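Local coordinates for protein fumarylacetoacetate hydrolase (Burkholderia xenovorans, PDB 5TI1) that probably hydrolyses fumarylacetoacetate to fumarate and acetoacetate, the last step of phenylalanine and tyrosine breakdown, with a bound magnesium ion, at residues 41-46 / 57-62. Numbering follows the deposited sequence.
Sequences NLPFGI and VGVAIG
With CG anti to its carbonyl carbon (chi1 -69°), F44 lays its ring beside the side chain of V59, whose CG1 stands anti to the backbone N (chi1 172°) and leaves CG2 on the ring side. V59 CG2 lies 3.8 Å from F44 CE1, in an oblique approach, whereas V57 CG1 meets the ring edge near its plane. V59 CG1 turns toward the other end of the contact and sits 3.6 Å from L42 CA; past it, the CD2 branch of L42 reaches I61 CD1, the two side chains side by side. At the opposite end from L42, I46 CD1 touches V57 CG2. P43 sets its CG against A60 CB at 3.8 Å.

The backbone pairing centres on G45 and G58, which exchange two backbone hydrogen bonds. G45 N to G58 O (2.9 Å) lies in the carbonyl plane of G58, while G58 N, straighter at hydrogen (171°), sits above the carbonyl plane of G45. Beyond F44 the pairing loosens: A60 N to P43 O is weak at 3.3 Å, and a water then bridges L42 N and A60 O.

F44, V59, I46 and V57 share one face of the sheet; L68 of helix 68-73 covers F44, V57 and V59, and L112 of helix 102-116 also meets V59. Non-hydrogen-bonded pairs F44-V59 and I46-V57 flanking the hydrogen-bonded G45-G58 pair show antiparallel pairing, and since strands 44-49 and 56-61 follow one another in the chain, they form a beta hairpin, which supplies adjacent inner strands of the five-stranded sheet in the FAH N-terminal region, away from the metal site.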
loop_
_atom_site.group_PDB
_atom_site.type_symbol
_atom_site.label_atom_id
_atom_site.label_comp_id
_atom_site.label_asym_id
_atom_site.label_seq_id
_atom_site.Cartn_x
_atom_site.Cartn_y
_atom_site.Cartn_z
ATOM N N ASN B 41 -28.788 -4.757 -11.514
ATOM C CA ASN B 41 -27.561 -4.520 -10.769
ATOM C C ASN B 41 -26.573 -5.655 -10.996
ATOM O O ASN B 41 -25.625 -5.515 -11.779
ATOM C CB ASN B 41 -27.867 -4.347 -9.279
ATOM C CG ASN B 41 -26.654 -3.877 -8.491
ATOM O OD1 ASN B 41 -25.534 -3.867 -8.999
ATOM N ND2 ASN B 41 -26.875 -3.480 -7.250
ATOM N N LEU B 42 -26.792 -6.782 -10.314
ATOM C CA LEU B 42 -25.924 -7.953 -10.376
ATOM C C LEU B 42 -24.509 -7.606 -9.905
ATOM O O LEU B 42 -23.544 -7.712 -10.680
ATOM C CB LEU B 42 -25.910 -8.525 -11.797
ATOM C CG LEU B 42 -27.307 -8.739 -12.389
ATOM C CD1 LEU B 42 -27.235 -9.297 -13.808
ATOM C CD2 LEU B 42 -28.137 -9.641 -11.485
ATOM N N PRO B 43 -24.341 -7.195 -8.651
ATOM C CA PRO B 43 -23.000 -6.900 -8.146
ATOM C C PRO B 43 -22.305 -8.167 -7.670
ATOM O O PRO B 43 -22.940 -9.178 -7.374
ATOM C CB PRO B 43 -23.272 -5.954 -6.976
ATOM C CG PRO B 43 -24.585 -6.475 -6.413
ATOM C CD PRO B 43 -25.374 -7.007 -7.609
ATOM N N PHE B 44 -20.975 -8.087 -7.580
ATOM C CA PHE B 44 -20.138 -9.218 -7.197
ATOM C C PHE B 44 -19.615 -9.065 -5.775
ATOM O O PHE B 44 -19.248 -7.963 -5.352
ATOM C CB PHE B 44 -18.950 -9.379 -8.151
ATOM C CG PHE B 44 -19.338 -9.827 -9.525
ATOM C CD1 PHE B 44 -19.402 -11.173 -9.835
ATOM C CD2 PHE B 44 -19.638 -8.902 -10.502
ATOM C CE1 PHE B 44 -19.763 -11.591 -11.108
ATOM C CE2 PHE B 44 -19.998 -9.309 -11.781
ATOM C CZ PHE B 44 -20.061 -10.655 -12.081
ATOM N N GLY B 45 -19.557 -10.187 -5.057
ATOM C CA GLY B 45 -19.020 -10.232 -3.712
ATOM C C GLY B 45 -18.456 -11.604 -3.402
ATOM O O GLY B 45 -18.458 -12.509 -4.240
ATOM N N ILE B 46 -17.978 -11.751 -2.169
ATOM C CA ILE B 46 -17.419 -12.999 -1.660
ATOM C C ILE B 46 -18.203 -13.368 -0.413
ATOM O O ILE B 46 -18.265 -12.581 0.542
ATOM C CB ILE B 46 -15.915 -12.869 -1.350
ATOM C CG1 ILE B 46 -15.118 -12.608 -2.640
ATOM C CG2 ILE B 46 -15.392 -14.107 -0.644
ATOM C CD1 ILE B 46 -15.123 -13.759 -3.617
ATOM N N VAL B 57 -17.648 -16.879 -4.822
ATOM C CA VAL B 57 -18.150 -15.680 -5.477
ATOM C C VAL B 57 -19.671 -15.704 -5.486
ATOM O O VAL B 57 -20.291 -16.716 -5.838
ATOM C CB VAL B 57 -17.593 -15.566 -6.901
ATOM C CG1 VAL B 57 -18.201 -14.367 -7.574
ATOM C CG2 VAL B 57 -16.074 -15.453 -6.853
ATOM N N GLY B 58 -20.279 -14.579 -5.111
ATOM C CA GLY B 58 -21.715 -14.456 -5.128
ATOM C C GLY B 58 -22.149 -13.209 -5.869
ATOM O O GLY B 58 -21.396 -12.246 -6.019
ATOM N N VAL B 59 -23.388 -13.249 -6.343
ATOM C CA VAL B 59 -24.023 -12.100 -6.970
ATOM C C VAL B 59 -25.327 -11.830 -6.233
ATOM O O VAL B 59 -26.165 -12.728 -6.094
ATOM C CB VAL B 59 -24.263 -12.331 -8.477
ATOM C CG1 VAL B 59 -25.105 -11.213 -9.063
ATOM C CG2 VAL B 59 -22.936 -12.418 -9.208
ATOM N N ALA B 60 -25.492 -10.598 -5.757
ATOM C CA ALA B 60 -26.709 -10.237 -5.040
ATOM C C ALA B 60 -27.879 -10.091 -6.002
ATOM O O ALA B 60 -27.752 -9.515 -7.089
ATOM C CB ALA B 60 -26.516 -8.934 -4.268
ATOM N N ILE B 61 -29.028 -10.615 -5.592
ATOM C CA ILE B 61 -30.269 -10.424 -6.330
ATOM C C ILE B 61 -31.402 -10.387 -5.308
ATOM O O ILE B 61 -31.578 -11.326 -4.521
ATOM C CB ILE B 61 -30.453 -11.518 -7.403
ATOM C CG1 ILE B 61 -31.677 -11.221 -8.273
ATOM C CG2 ILE B 61 -30.472 -12.923 -6.796
ATOM C CD1 ILE B 61 -31.440 -10.089 -9.248
ATOM N N GLY B 62 -32.135 -9.273 -5.273
ATOM C CA GLY B 62 -33.127 -9.088 -4.227
ATOM C C GLY B 62 -32.482 -9.233 -2.864
ATOM O O GLY B 62 -31.361 -8.765 -2.628
HETATM O O HOH W 1 -28.546 -7.478 -8.142
#